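Local coordinates for protein fiber KNOB domain (Avirulent turkey hemorrhagic enteritis virus, PDB 4D63) that forms the trimeric head domain of the turkey adenovirus 3 fibre, binds sialic acid and probably serves in attachment of the virus to host cells, at residues Q79-G85 with I176-M180; K96-S102 with I171-K177; P130-E134 with Q145-V149. One frame throughout, in Å; residues are numbered along the deposited sequence.

Contact 1: residues Q79-G85 with I176-M180; sequences QFIDNIG and IKSVM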
loop_
_atom_site.group_PDB
_atom_site.type_symbol
_atom_site.label_atom_id
_atom_site.label_comp_id
_atom_site.label_asym_id
_atom_site.label_seq_id
_atom_site.Cartn_x
_atom_site.Cartn_y
_atom_site.Cartn_z
ATOM N N GLN A 79 -11.814 -0.984 7.833
ATOM C CA GLN A 79 -10.638 -0.670 8.591
ATOM C C GLN A 79 -10.586 -1.450 9.885
ATOM O O GLN A 79 -11.545 -1.429 10.641
ATOM C CB GLN A 79 -10.594 0.817 8.919
ATOM C CG GLN A 79 -9.244 1.274 9.453
ATOM C CD GLN A 79 -9.222 2.737 9.842
ATOM O OE1 GLN A 79 -9.613 3.597 9.088
ATOM N NE2 GLN A 79 -8.719 3.016 11.014
ATOM N N PHE A 80 -9.436 -2.087 10.160
ATOM C CA PHE A 80 -9.181 -2.695 11.467
ATOM C C PHE A 80 -8.802 -1.611 12.449
ATOM O O PHE A 80 -7.949 -0.776 12.149
ATOM C CB PHE A 80 -8.106 -3.773 11.370
ATOM C CG PHE A 80 -8.561 -4.999 10.640
ATOM C CD1 PHE A 80 -8.749 -4.972 9.249
ATOM C CD2 PHE A 80 -8.814 -6.175 11.320
ATOM C CE1 PHE A 80 -9.180 -6.098 8.557
ATOM C CE2 PHE A 80 -9.276 -7.296 10.635
ATOM C CZ PHE A 80 -9.446 -7.262 9.261
ATOM N N ILE A 81 -9.433 -1.632 13.631
ATOM C CA ILE A 81 -9.352 -0.524 14.585
ATOM C C ILE A 81 -8.691 -0.819 15.944
ATOM O O ILE A 81 -8.566 0.096 16.760
ATOM C CB ILE A 81 -10.745 0.140 14.848
ATOM C CG1 ILE A 81 -11.682 -0.835 15.590
ATOM C CG2 ILE A 81 -11.353 0.651 13.540
ATOM C CD1 ILE A 81 -13.000 -0.242 16.029
ATOM N N ASP A 82 -8.264 -2.053 16.200
ATOM C CA ASP A 82 -7.576 -2.368 17.464
ATOM C C ASP A 82 -6.211 -1.682 17.659
ATOM O O ASP A 82 -5.784 -1.491 18.796
ATOM C CB ASP A 82 -7.390 -3.882 17.604
ATOM C CG ASP A 82 -8.714 -4.609 17.833
ATOM O OD1 ASP A 82 -9.538 -4.066 18.600
ATOM O OD2 ASP A 82 -8.934 -5.701 17.236
ATOM N N ASN A 83 -5.524 -1.321 16.576
ATOM C CA ASN A 83 -4.138 -0.864 16.701
ATOM C C ASN A 83 -3.916 0.490 16.039
ATOM O O ASN A 83 -2.897 0.709 15.384
ATOM C CB ASN A 83 -3.174 -1.890 16.093
ATOM C CG ASN A 83 -3.300 -1.972 14.575
ATOM O OD1 ASN A 83 -4.385 -1.749 14.024
ATOM N ND2 ASN A 83 -2.194 -2.266 13.892
ATOM N N ILE A 84 -4.840 1.418 16.248
ATOM C CA ILE A 84 -4.608 2.775 15.784
ATOM C C ILE A 84 -3.496 3.424 16.646
ATOM O O ILE A 84 -3.641 3.578 17.850
ATOM C CB ILE A 84 -5.927 3.597 15.713
ATOM C CG1 ILE A 84 -6.925 2.884 14.784
ATOM C CG2 ILE A 84 -5.650 5.009 15.193
ATOM C CD1 ILE A 84 -8.315 3.450 14.859
ATOM N N GLY A 85 -2.358 3.747 16.031
ATOM C CA GLY A 85 -1.257 4.351 16.772
ATOM C C GLY A 85 -1.650 5.768 17.204
ATOM O O GLY A 85 -2.513 6.401 16.577
ATOM N N ILE A 176 1.207 -7.047 13.473
ATOM C CA ILE A 176 0.915 -6.076 12.434
ATOM C C ILE A 176 0.893 -4.725 13.106
ATOM O O ILE A 176 0.027 -4.459 13.924
ATOM C CB ILE A 176 -0.428 -6.359 11.745
ATOM C CG1 ILE A 176 -0.398 -7.747 11.107
ATOM C CG2 ILE A 176 -0.741 -5.283 10.694
ATOM C CD1 ILE A 176 -1.744 -8.188 10.621
ATOM N N LYS A 177 1.855 -3.874 12.739
ATOM C CA LYS A 177 2.074 -2.568 13.376
ATOM C C LYS A 177 1.458 -1.396 12.617
ATOM O O LYS A 177 1.546 -0.258 13.064
ATOM C CB LYS A 177 3.574 -2.308 13.447
ATOM C CG LYS A 177 4.321 -3.417 14.120
ATOM C CD LYS A 177 4.109 -3.373 15.608
ATOM C CE LYS A 177 5.403 -3.675 16.347
ATOM N NZ LYS A 177 6.524 -2.799 15.901
ATOM N N SER A 178 0.913 -1.710 11.444
ATOM C CA SER A 178 0.260 -0.788 10.533
ATOM C C SER A 178 -1.238 -0.718 10.797
ATOM O O SER A 178 -1.834 -1.719 11.156
ATOM C CB SER A 178 0.368 -1.362 9.102
ATOM O OG SER A 178 1.470 -0.837 8.428
ATOM N N VAL A 179 -1.845 0.434 10.510
ATOM C CA VAL A 179 -3.297 0.560 10.467
ATOM C C VAL A 179 -3.800 0.109 9.087
ATOM O O VAL A 179 -3.493 0.735 8.047
ATOM C CB VAL A 179 -3.760 2.014 10.731
ATOM C CG1 VAL A 179 -5.288 2.083 10.734
ATOM C CG2 VAL A 179 -3.209 2.503 12.050
ATOM N N MET A 180 -4.551 -0.982 9.087
ATOM C CA MET A 180 -4.997 -1.651 7.871
ATOM C C MET A 180 -6.362 -1.156 7.455
ATOM O O MET A 180 -7.298 -1.221 8.228
ATOM C CB MET A 180 -5.120 -3.162 8.097
ATOM C CG MET A 180 -3.761 -3.835 8.339
ATOM S SD MET A 180 -3.814 -5.636 8.240
ATOM C CE MET A 180 -5.041 -5.973 9.502
HETATM O O HOH W 1 -5.375 -1.805 11.524
HETATM O O HOH W 2 -0.328 1.361 14.900
#
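This is a buried contact of the end of strand 75-80 and the turn after it with the connection between strands 171-176 and 181-185. At its strand end Phe80 N donates to Met180 O (3.0 Å). Beside that bond the Met180 methyl lies over one face of the Phe80 ring, CE 4.0 Å from the ring centroid and displaced toward the rim. The last torsion of Met180 (chi3 -58°) bends CE onto the ring, a CH-pi contact within a Met-aromatic pair whose SD stays farther out above the same face. In the antiparallel beta architecture of the fibre head, both side chains also pack on Ile98 of strand 98-101. The turn itself is pinned by Asn83. Its ND2 donates to Ser178 O (2.8 Å, N-H...O angle 155°), arriving from well above the carbonyl plane, and makes weak bonds to Ile176 O and to Lys96 O. Its OD1 accepts a hydrogen bond from water 1, which also donates to Phe80 O; the water accepts from Met180 N, water O to N 2.7 Å, and so bridges the two segments at three points. Val179 reaches out with both methyls: CG1 touches Gln79 NE2 at 3.6 Å, and CG2 packs against Asn83 O and Ile84 CA. Ile84 and Gly85 touch bound N-acetylneuraminic acid, while Val179 N bonds to Thr128 OG1 of the second subunit.

Contact 2: residues K96-S102 with I171-K177; sequences KSIELRS and IKMIKIK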
loop_
_atom_site.group_PDB
_atom_site.type_symbol
_atom_site.label_atom_id
_atom_site.label_comp_id
_atom_site.label_asym_id
_atom_site.label_seq_id
_atom_site.Cartn_x
_atom_site.Cartn_y
_atom_site.Cartn_z
ATOM N N LYS A 96 0.768 0.516 17.692
ATOM C CA LYS A 96 0.123 -0.539 18.386
ATOM C C LYS A 96 0.167 -1.718 17.437
ATOM O O LYS A 96 0.269 -1.547 16.232
ATOM C CB LYS A 96 -1.302 -0.146 18.696
ATOM C CG LYS A 96 -1.443 1.053 19.625
ATOM C CD LYS A 96 -2.903 1.202 20.049
ATOM C CE LYS A 96 -3.210 2.531 20.744
ATOM N NZ LYS A 96 -2.759 2.558 22.166
ATOM N N SER A 97 0.082 -2.910 17.998
ATOM C CA SER A 97 0.179 -4.125 17.225
ATOM C C SER A 97 -1.123 -4.875 17.247
ATOM O O SER A 97 -1.716 -4.984 18.309
ATOM C CB SER A 97 1.236 -5.009 17.856
ATOM O OG SER A 97 2.490 -4.404 17.700
ATOM N N ILE A 98 -1.552 -5.413 16.098
ATOM C CA ILE A 98 -2.426 -6.593 16.131
ATOM C C ILE A 98 -1.532 -7.838 16.244
ATOM O O ILE A 98 -0.744 -8.139 15.357
ATOM C CB ILE A 98 -3.320 -6.729 14.891
ATOM C CG1 ILE A 98 -4.292 -5.546 14.817
ATOM C CG2 ILE A 98 -4.077 -8.057 14.942
ATOM C CD1 ILE A 98 -4.927 -5.388 13.455
ATOM N N GLU A 99 -1.665 -8.562 17.330
ATOM C CA GLU A 99 -0.759 -9.648 17.632
ATOM C C GLU A 99 -1.401 -10.968 17.274
ATOM O O GLU A 99 -2.456 -11.296 17.784
ATOM C CB GLU A 99 -0.413 -9.633 19.122
ATOM C CG GLU A 99 0.203 -8.317 19.571
ATOM C CD GLU A 99 0.487 -8.276 21.055
ATOM O OE1 GLU A 99 -0.358 -8.788 21.820
ATOM O OE2 GLU A 99 1.541 -7.721 21.453
ATOM N N LEU A 100 -0.762 -11.711 16.381
ATOM C CA LEU A 100 -1.256 -13.006 15.963
ATOM C C LEU A 100 -0.220 -14.081 16.288
ATOM O O LEU A 100 0.945 -13.979 15.879
ATOM C CB LEU A 100 -1.567 -12.971 14.461
ATOM C CG LEU A 100 -2.691 -11.996 14.077
ATOM C CD1 LEU A 100 -2.678 -11.755 12.571
ATOM C CD2 LEU A 100 -4.062 -12.521 14.544
ATOM N N ARG A 101 -0.635 -15.084 17.050
ATOM C CA ARG A 101 0.263 -16.150 17.511
ATOM C C ARG A 101 0.154 -17.347 16.595
ATOM O O ARG A 101 -0.760 -17.411 15.790
ATOM C CB ARG A 101 -0.115 -16.568 18.938
ATOM C CG ARG A 101 -0.078 -15.417 19.936
ATOM C CD ARG A 101 0.010 -15.856 21.393
ATOM N NE ARG A 101 1.190 -15.254 22.030
ATOM C CZ ARG A 101 2.331 -15.897 22.314
ATOM N NH1 ARG A 101 2.490 -17.197 22.070
ATOM N NH2 ARG A 101 3.333 -15.232 22.862
ATOM N N SER A 102 1.070 -18.302 16.769
ATOM C CA SER A 102 1.120 -19.564 16.034
ATOM C C SER A 102 -0.215 -20.260 15.997
ATOM O O SER A 102 -0.635 -20.721 14.960
ATOM C CB SER A 102 2.088 -20.564 16.710
ATOM O OG SER A 102 3.393 -20.039 16.865
ATOM N N ILE A 171 8.269 -19.223 13.620
ATOM C CA ILE A 171 7.620 -18.006 14.096
ATOM C C ILE A 171 6.680 -18.314 15.261
ATOM O O ILE A 171 5.845 -19.215 15.183
ATOM C CB ILE A 171 6.920 -17.294 12.912
ATOM C CG1 ILE A 171 8.003 -16.741 11.981
ATOM C CG2 ILE A 171 6.016 -16.155 13.360
ATOM C CD1 ILE A 171 7.484 -16.272 10.644
ATOM N N LYS A 172 6.864 -17.566 16.350
ATOM C CA LYS A 172 6.005 -17.608 17.533
ATOM C C LYS A 172 4.821 -16.621 17.348
ATOM O O LYS A 172 3.701 -16.837 17.811
ATOM C CB LYS A 172 6.851 -17.199 18.761
ATOM C CG LYS A 172 6.207 -17.403 20.138
ATOM C CD LYS A 172 6.420 -16.217 21.098
ATOM C CE LYS A 172 7.882 -15.990 21.490
ATOM N NZ LYS A 172 8.444 -17.124 22.280
ATOM N N MET A 173 5.077 -15.521 16.664
ATOM C CA MET A 173 4.112 -14.448 16.670
ATOM C C MET A 173 4.415 -13.478 15.541
ATOM O O MET A 173 5.582 -13.234 15.213
ATOM C CB MET A 173 4.146 -13.746 18.039
ATOM C CG MET A 173 3.352 -12.451 18.137
ATOM S SD MET A 173 3.386 -11.694 19.780
ATOM C CE MET A 173 1.914 -12.303 20.573
ATOM N N ILE A 174 3.358 -12.943 14.956
ATOM C CA ILE A 174 3.448 -11.883 13.989
ATOM C C ILE A 174 2.669 -10.717 14.575
ATOM O O ILE A 174 1.494 -10.882 14.954
ATOM C CB ILE A 174 2.830 -12.337 12.641
ATOM C CG1 ILE A 174 3.656 -13.503 12.076
ATOM C CG2 ILE A 174 2.795 -11.217 11.636
ATOM C CD1 ILE A 174 3.093 -14.142 10.831
ATOM N N LYS A 175 3.313 -9.557 14.646
ATOM C CA LYS A 175 2.641 -8.300 14.991
ATOM C C LYS A 175 2.448 -7.409 13.758
ATOM O O LYS A 175 3.412 -7.086 13.047
ATOM C CB LYS A 175 3.477 -7.521 15.983
ATOM C CG LYS A 175 3.750 -8.219 17.305
ATOM C CD LYS A 175 4.441 -7.253 18.264
ATOM C CE LYS A 175 4.798 -7.939 19.576
ATOM N NZ LYS A 175 4.275 -7.190 20.743
ATOM N N ILE A 176 1.207 -7.047 13.473
ATOM C CA ILE A 176 0.915 -6.076 12.434
ATOM C C ILE A 176 0.893 -4.725 13.106
ATOM O O ILE A 176 0.027 -4.459 13.924
ATOM C CB ILE A 176 -0.428 -6.359 11.745
ATOM C CG1 ILE A 176 -0.398 -7.747 11.107
ATOM C CG2 ILE A 176 -0.741 -5.283 10.694
ATOM C CD1 ILE A 176 -1.744 -8.188 10.621
ATOM N N LYS A 177 1.855 -3.874 12.739
ATOM C CA LYS A 177 2.074 -2.568 13.376
ATOM C C LYS A 177 1.458 -1.396 12.617
ATOM O O LYS A 177 1.546 -0.258 13.064
ATOM C CB LYS A 177 3.574 -2.308 13.447
ATOM C CG LYS A 177 4.321 -3.417 14.120
ATOM C CD LYS A 177 4.109 -3.373 15.608
ATOM C CE LYS A 177 5.403 -3.675 16.347
ATOM N NZ LYS A 177 6.524 -2.799 15.901
HETATM O O HOH W 2 -0.328 1.361 14.900
#
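Lys96 O takes a CA-H...O contact from Lys177 CA (3.5 Å) just before strand 98-101 begins to pair with strand 171-176. The two strands form an antiparallel beta ladder, and within this chain 98-101 is an outermost strand of the large sheet. Lys96 N donates to water 2, whose O lies 3.1 Å from Lys177 O. Ser97 lays its CB against the aliphatic chain of Lys175. Ile98 exchanges two backbone hydrogen bonds with Ile176, and their CB atoms sit 4.3 Å apart on the buried face, which Leu100 and Ile174 share. Glu99 turns to the other face, alongside Lys175 and pointing the same way. With CG anti to the carbonyl carbon in both (chi1 -58° for Glu99) the chains run side by side, and the bend of Lys175 at its last torsion accompanies the salt bridge, OE2 to NZ 2.9 Å, with NZ on the anti side of the oxygen and 18° out of the carboxylate plane. Leu100 makes the second pair of backbone bonds, with Ile174; on the buried side its CD1 approaches Ile176 CD1 at 4.2 Å.

Arg101 continues the outer face. The Met173 methyl comes up against the Arg101 chain, CE 3.4 Å from NE, and touches both Glu99 and Arg101, next to each other on this face of the adjacent strand. The aliphatic part of Lys172 runs beside the guanidinium, CD 3.7 Å from Arg101 NH2. Lys172 and Met173 both face Ile136 of strand 129-137, a classic beta bulge where the chain turns a corner. Ser102 finishes the pairing: its N donates to Lys172 O, and its OG donates to Ile171 O (3.1 Å), meeting a lone pair in the carbonyl plane.

Contact 3: residues P130-E134 with Q145-V149; sequences PVQLE and QVGFV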
loop_
_atom_site.group_PDB
_atom_site.type_symbol
_atom_site.label_atom_id
_atom_site.label_comp_id
_atom_site.label_asym_id
_atom_site.label_seq_id
_atom_site.Cartn_x
_atom_site.Cartn_y
_atom_site.Cartn_z
ATOM N N PRO A 130 0.099 -3.889 1.632
ATOM C CA PRO A 130 1.330 -4.060 2.374
ATOM C C PRO A 130 1.258 -3.420 3.764
ATOM O O PRO A 130 0.603 -2.392 3.944
ATOM C CB PRO A 130 2.378 -3.370 1.500
ATOM C CG PRO A 130 1.660 -2.885 0.272
ATOM C CD PRO A 130 0.218 -2.840 0.599
ATOM N N VAL A 131 1.956 -4.013 4.715
ATOM C CA VAL A 131 1.890 -3.590 6.110
ATOM C C VAL A 131 3.276 -3.716 6.748
ATOM O O VAL A 131 4.173 -4.307 6.149
ATOM C CB VAL A 131 0.867 -4.432 6.923
ATOM C CG1 VAL A 131 -0.497 -4.351 6.288
ATOM C CG2 VAL A 131 1.310 -5.874 7.039
ATOM N N GLN A 132 3.429 -3.144 7.943
ATOM C CA GLN A 132 4.644 -3.277 8.744
ATOM C C GLN A 132 4.385 -4.438 9.622
ATOM O O GLN A 132 3.397 -4.456 10.319
ATOM C CB GLN A 132 4.890 -2.095 9.675
ATOM C CG GLN A 132 4.975 -0.772 9.008
ATOM C CD GLN A 132 4.776 0.386 9.971
ATOM O OE1 GLN A 132 3.642 0.832 10.245
ATOM N NE2 GLN A 132 5.891 0.913 10.456
ATOM N N LEU A 133 5.268 -5.418 9.567
ATOM C CA LEU A 133 5.203 -6.579 10.427
ATOM C C LEU A 133 6.393 -6.625 11.328
ATOM O O LEU A 133 7.459 -6.192 10.959
ATOM C CB LEU A 133 5.314 -7.848 9.623
ATOM C CG LEU A 133 4.128 -8.196 8.778
ATOM C CD1 LEU A 133 4.450 -9.566 8.206
ATOM C CD2 LEU A 133 2.857 -8.162 9.633
ATOM N N GLU A 134 6.207 -7.222 12.485
ATOM C CA GLU A 134 7.318 -7.673 13.258
ATOM C C GLU A 134 7.044 -9.137 13.489
ATOM O O GLU A 134 5.974 -9.509 13.949
ATOM C CB GLU A 134 7.438 -6.896 14.567
ATOM C CG GLU A 134 8.686 -7.267 15.332
ATOM C CD GLU A 134 8.932 -6.408 16.547
ATOM O OE1 GLU A 134 8.053 -5.597 16.927
ATOM O OE2 GLU A 134 10.026 -6.559 17.121
ATOM N N GLN A 145 9.626 -6.457 8.810
ATOM C CA GLN A 145 9.403 -6.763 7.397
ATOM C C GLN A 145 8.238 -6.000 6.842
ATOM O O GLN A 145 7.321 -5.650 7.575
ATOM C CB GLN A 145 9.080 -8.252 7.234
ATOM C CG GLN A 145 10.282 -9.151 7.453
ATOM C CD GLN A 145 9.948 -10.616 7.374
ATOM O OE1 GLN A 145 8.792 -10.993 7.203
ATOM N NE2 GLN A 145 10.961 -11.461 7.526
ATOM N N VAL A 146 8.271 -5.776 5.529
ATOM C CA VAL A 146 7.079 -5.441 4.762
ATOM C C VAL A 146 6.292 -6.729 4.488
ATOM O O VAL A 146 6.765 -7.638 3.758
ATOM C CB VAL A 146 7.409 -4.767 3.431
ATOM C CG1 VAL A 146 6.135 -4.285 2.753
ATOM C CG2 VAL A 146 8.403 -3.615 3.651
ATOM N N GLY A 147 5.105 -6.805 5.099
ATOM C CA GLY A 147 4.197 -7.932 4.922
ATOM C C GLY A 147 3.153 -7.571 3.903
ATOM O O GLY A 147 2.994 -6.383 3.560
ATOM N N PHE A 148 2.455 -8.575 3.391
ATOM C CA PHE A 148 1.388 -8.353 2.414
ATOM C C PHE A 148 0.139 -9.104 2.885
ATOM O O PHE A 148 0.180 -10.312 3.124
ATOM C CB PHE A 148 1.814 -8.815 1.027
ATOM C CG PHE A 148 2.846 -7.928 0.394
ATOM C CD1 PHE A 148 2.467 -6.834 -0.376
ATOM C CD2 PHE A 148 4.196 -8.181 0.569
ATOM C CE1 PHE A 148 3.390 -5.996 -0.908
ATOM C CE2 PHE A 148 5.134 -7.353 0.007
ATOM C CZ PHE A 148 4.736 -6.274 -0.753
ATOM N N VAL A 149 -0.976 -8.400 3.014
ATOM C CA VAL A 149 -2.163 -8.988 3.622
ATOM C C VAL A 149 -3.387 -8.901 2.705
ATOM O O VAL A 149 -3.611 -7.895 2.036
ATOM C CB VAL A 149 -2.468 -8.300 4.955
ATOM C CG1 VAL A 149 -3.642 -8.975 5.657
ATOM C CG2 VAL A 149 -1.230 -8.326 5.846
#
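Val131 and Val149 meet at the apolar centre, their side chains crossing at about a right angle with Val131 CG2 3.7 Å from Val149 CG2. Leu133 lies on the same face as Val131 and extends over Gly147, where its CD1 comes within 3.7 Å of the glycine CA. Having no side chain, Gly147 lets the leucine methyl rest directly on the backbone. On the other face Pro130 packs obliquely against Phe148, CB 3.7 Å from CE1 of the ring, and its CB also meets Val146 CG1 at 4.1 Å.

Between the two faces runs the antiparallel ladder of a beta hairpin. Val131 and Gly147 exchange two backbone bonds, as do Leu133 and Gln145, with Leu133 N to Gln145 O 2.9 Å. The short Pro130 CA to Gly147 O approach of 3.1 Å is a CA-H...O contact, so that carbonyl receives both this C-H and the Val131 N-H. Toward the polar edge, Gln145 OE1 accepts a hydrogen bond from Asn165 N, and Gln132 NE2 bonds to Gln163 OE1 of the second subunit.

The Pro130, Val146 and Phe148 face is turned to the trimer interface: Pro130 packs on Pro130 of both other subunits, and Phe148 on Gln132 of the third. On the opposite face Leu133 packs against Ile174 and Ile176 of strand 171-176 and Ile162 of strand 157-163, the strands on either side of the hairpin.

All three contacts reach one antiparallel sheet of the head domain, their centres 11 to 12 Å apart. Strand 171-176 stands between strands 98-101 and 129-137, so contacts 2 and 3 cover consecutive neighbours: Lys175 N reaches Glu134 O at 2.8 Å. Contact 1 takes over where that strand ends, sharing Ile176 and Lys177 with contact 2, and Lys177 N lies 2.9 Å from Gln132 O of contact 3. Along the chain the local hairpin of contact 3 is nested inside the loops closed by contacts 1 and 2, which end on the same stretch. Contacts 1 and 3 also touch the second subunit, tying this core to the trimer, while contact 1 borders bound sialic acid.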